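Local coordinates for protein aminotransferase (Neisseria meningitidis Z2491, PDB 3JTX) that probably transfers amino groups between amino acids and 2-oxo acids as a pyridoxal-phosphate-dependent aminotransferase of class I and II, at residues I311-Q316 with D390-Y395. Residues are numbered along the deposited sequence; the frame is centred on the assembly and turned at random.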
ATOM      1  N   ILE A 311     -15.463 -24.371 -25.185  1.00 16.84           N
ATOM      2  CA  ILE A 311     -16.196 -25.358 -24.394  1.00 16.43           C
ATOM      3  C   ILE A 311     -16.668 -26.534 -25.264  1.00 16.66           C
ATOM      4  O   ILE A 311     -16.405 -27.693 -24.915  1.00 16.25           O
ATOM      5  CB  ILE A 311     -17.359 -24.731 -23.582  1.00 16.15           C
ATOM      6  CG1 ILE A 311     -16.812 -23.857 -22.450  1.00 15.93           C
ATOM      7  CG2 ILE A 311     -18.290 -25.818 -23.035  1.00 16.16           C
ATOM      8  CD1 ILE A 311     -16.056 -24.612 -21.354  1.00 15.67           C
ATOM      9  N   PRO A 312     -17.335 -26.254 -26.401  1.00 16.95           N
ATOM     10  CA  PRO A 312     -17.769 -27.389 -27.234  1.00 17.32           C
ATOM     11  C   PRO A 312     -16.614 -28.224 -27.803  1.00 17.16           C
ATOM     12  O   PRO A 312     -16.791 -29.422 -28.038  1.00 16.65           O
ATOM     13  CB  PRO A 312     -18.594 -26.750 -28.365  1.00 17.59           C
ATOM     14  CG  PRO A 312     -18.532 -25.291 -28.174  1.00 17.69           C
ATOM     15  CD  PRO A 312     -17.739 -24.950 -26.955  1.00 17.28           C
ATOM     16  N   ILE A 313     -15.446 -27.615 -28.017  1.00 16.81           N
ATOM     17  CA  ILE A 313     -14.282 -28.387 -28.481  1.00 16.77           C
ATOM     18  C   ILE A 313     -13.859 -29.356 -27.370  1.00 16.80           C
ATOM     19  O   ILE A 313     -13.734 -30.556 -27.601  1.00 16.07           O
ATOM     20  CB  ILE A 313     -13.098 -27.486 -28.919  1.00 16.81           C
ATOM     21  CG1 ILE A 313     -13.474 -26.678 -30.163  1.00 16.72           C
ATOM     22  CG2 ILE A 313     -11.861 -28.320 -29.246  1.00 16.46           C
ATOM     23  CD1 ILE A 313     -12.457 -25.617 -30.529  1.00 15.67           C
ATOM     24  N   LEU A 314     -13.687 -28.838 -26.155  1.00 16.47           N
ATOM     25  CA  LEU A 314     -13.253 -29.680 -25.039  1.00 16.67           C
ATOM     26  C   LEU A 314     -14.276 -30.772 -24.707  1.00 16.96           C
ATOM     27  O   LEU A 314     -13.912 -31.885 -24.301  1.00 16.88           O
ATOM     28  CB  LEU A 314     -12.976 -28.823 -23.788  1.00 16.64           C
ATOM     29  CG  LEU A 314     -11.765 -27.882 -23.846  1.00 15.96           C
ATOM     30  CD1 LEU A 314     -11.705 -27.030 -22.559  1.00 13.89           C
ATOM     31  CD2 LEU A 314     -10.449 -28.664 -24.098  1.00 13.66           C
ATOM     32  N   GLN A 315     -15.554 -30.462 -24.889  1.00 17.21           N
ATOM     33  CA  GLN A 315     -16.621 -31.426 -24.580  1.00 17.34           C
ATOM     34  C   GLN A 315     -16.593 -32.686 -25.453  1.00 17.71           C
ATOM     35  O   GLN A 315     -17.290 -33.644 -25.158  1.00 17.04           O
ATOM     36  CB  GLN A 315     -17.994 -30.756 -24.659  1.00 17.37           C
ATOM     37  CG  GLN A 315     -18.322 -29.891 -23.448  1.00 17.23           C
ATOM     38  CD  GLN A 315     -19.600 -29.093 -23.624  1.00 17.88           C
ATOM     39  OE1 GLN A 315     -20.012 -28.793 -24.748  1.00 18.51           O
ATOM     40  NE2 GLN A 315     -20.231 -28.738 -22.512  1.00 15.03           N
ATOM     41  N   GLN A 316     -15.787 -32.689 -26.511  1.00 18.36           N
ATOM     42  CA  GLN A 316     -15.596 -33.882 -27.317  1.00 19.10           C
ATOM     43  C   GLN A 316     -14.960 -35.009 -26.523  1.00 19.36           C
ATOM     44  O   GLN A 316     -15.179 -36.156 -26.837  1.00 19.17           O
ATOM     45  CB  GLN A 316     -14.720 -33.587 -28.534  1.00 19.53           C
ATOM     46  CG  GLN A 316     -15.364 -32.684 -29.571  1.00 21.11           C
ATOM     47  CD  GLN A 316     -14.383 -32.266 -30.641  1.00 23.12           C
ATOM     48  OE1 GLN A 316     -14.415 -32.778 -31.744  1.00 28.04           O
ATOM     49  NE2 GLN A 316     -13.483 -31.363 -30.305  1.00 25.65           N
ATOM     50  N   ASP A 390      -5.663 -28.968 -29.695  1.00 16.28           N
ATOM     51  CA  ASP A 390      -4.454 -29.734 -29.422  1.00 16.55           C
ATOM     52  C   ASP A 390      -4.606 -30.581 -28.159  1.00 16.47           C
ATOM     53  O   ASP A 390      -4.171 -31.731 -28.139  1.00 15.81           O
ATOM     54  CB  ASP A 390      -3.231 -28.805 -29.329  1.00 16.54           C
ATOM     55  CG  ASP A 390      -2.872 -28.157 -30.684  1.00 17.79           C
ATOM     56  OD1 ASP A 390      -3.341 -28.646 -31.731  1.00 17.31           O
ATOM     57  OD2 ASP A 390      -2.137 -27.157 -30.703  1.00 17.74           O
ATOM     58  N   ILE A 391      -5.231 -30.030 -27.115  1.00 16.19           N
ATOM     59  CA  ILE A 391      -5.461 -30.797 -25.888  1.00 16.06           C
ATOM     60  C   ILE A 391      -6.348 -32.030 -26.191  1.00 16.87           C
ATOM     61  O   ILE A 391      -6.029 -33.151 -25.790  1.00 16.54           O
ATOM     62  CB  ILE A 391      -6.080 -29.925 -24.759  1.00 15.67           C
ATOM     63  CG1 ILE A 391      -5.076 -28.867 -24.288  1.00 15.80           C
ATOM     64  CG2 ILE A 391      -6.509 -30.787 -23.559  1.00 14.53           C
ATOM     65  CD1 ILE A 391      -5.678 -27.708 -23.477  1.00 13.96           C
ATOM     66  N   VAL A 392      -7.445 -31.812 -26.914  1.00 17.88           N
ATOM     67  CA  VAL A 392      -8.381 -32.887 -27.255  1.00 18.50           C
ATOM     68  C   VAL A 392      -7.704 -34.019 -28.027  1.00 19.22           C
ATOM     69  O   VAL A 392      -7.929 -35.201 -27.721  1.00 19.91           O
ATOM     70  CB  VAL A 392      -9.623 -32.349 -28.033  1.00 18.28           C
ATOM     71  CG1 VAL A 392     -10.369 -33.485 -28.754  1.00 17.78           C
ATOM     72  CG2 VAL A 392     -10.555 -31.585 -27.093  1.00 18.18           C
ATOM     73  N   SER A 393      -6.862 -33.688 -29.003  1.00 20.00           N
ATOM     74  CA  SER A 393      -6.240 -34.753 -29.803  1.00 20.73           C
ATOM     75  C   SER A 393      -5.257 -35.594 -28.983  1.00 20.54           C
ATOM     76  O   SER A 393      -5.049 -36.757 -29.298  1.00 20.44           O
ATOM     77  CB  SER A 393      -5.577 -34.217 -31.077  1.00 20.61           C
ATOM     78  OG  SER A 393      -4.584 -33.269 -30.767  1.00 23.93           O
ATOM     79  N   LEU A 394      -4.673 -35.025 -27.931  1.00 20.72           N
ATOM     80  CA  LEU A 394      -3.804 -35.794 -27.027  1.00 20.77           C
ATOM     81  C   LEU A 394      -4.585 -36.719 -26.085  1.00 21.18           C
ATOM     82  O   LEU A 394      -4.008 -37.673 -25.536  1.00 21.30           O
ATOM     83  CB  LEU A 394      -2.931 -34.865 -26.185  1.00 20.68           C
ATOM     84  CG  LEU A 394      -1.887 -34.027 -26.920  1.00 20.64           C
ATOM     85  CD1 LEU A 394      -1.354 -32.925 -25.981  1.00 22.21           C
ATOM     86  CD2 LEU A 394      -0.759 -34.910 -27.463  1.00 21.55           C
ATOM     87  N   TYR A 395      -5.875 -36.446 -25.898  1.00 21.08           N
ATOM     88  CA  TYR A 395      -6.720 -37.234 -24.983  1.00 21.41           C
ATOM     89  C   TYR A 395      -7.868 -37.964 -25.693  1.00 22.37           C
ATOM     90  O   TYR A 395      -8.793 -38.428 -25.052  1.00 22.40           O
ATOM     91  CB  TYR A 395      -7.174 -36.352 -23.791  1.00 20.79           C
ATOM     92  CG  TYR A 395      -5.985 -36.112 -22.904  1.00 19.05           C
ATOM     93  CD1 TYR A 395      -5.107 -35.054 -23.150  1.00 17.20           C
ATOM     94  CD2 TYR A 395      -5.653 -37.025 -21.908  1.00 18.79           C
ATOM     95  CE1 TYR A 395      -3.961 -34.879 -22.373  1.00 16.13           C
ATOM     96  CE2 TYR A 395      -4.518 -36.859 -21.129  1.00 17.91           C
ATOM     97  CZ  TYR A 395      -3.667 -35.803 -21.379  1.00 16.35           C
ATOM     98  OH  TYR A 395      -2.536 -35.665 -20.617  1.00 16.30           O
TER
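Val-392 lays its CG2 methyl against the C-terminal part of helix 294-314, where it meets backbone as much as side chain. Val-392 CG2 lies 3.4 Å from the carbonyl oxygen of Ile-313 and 3.9 Å from CA of Leu-314. Two side-chain branches also touch this methyl: the side chains of Ile-313 and Val-392 cross at about a right angle, with their CG2 atoms 4.1 Å apart, and CD2 of Leu-314 reaches in slantwise to 4.2 Å from Val-392 CG2. Val-392 CG1, placed opposite its own backbone N (chi1 163°), is turned instead to the amide of Gln-316, whose NE2 is 4.1 Å away. That amide folds back on its own segment: Gln-316 NE2 donates to Ile-313 O at 2.8 Å with a nearly straight N-H...O angle of 167°, and the oxygen lies almost in the amide plane. Backbone N of Gln-316 reaches Ile-313 O at 3.2 Å, so this one carbonyl takes two donors while Val-392 covers it with a methyl. The other end of the amide, OE1, is bonded to Arg-396 NH2, which ties Gln-316 to the C-terminal residue. Across the interface itself the contact is van der Waals, an apolar helix-helix contact in what is probably the small C-terminal domain of the fold-type I aminotransferases. Leu-314 and Ile-313 also pack on Ala-388, one turn earlier in helix 381-394. Helix 381-394 touches two others: Val-392 faces helix 294-314, and Ile-391 rests on Leu-345 of helix 338-349, while Leu-314 also touches Ile-329 of strand 328-332.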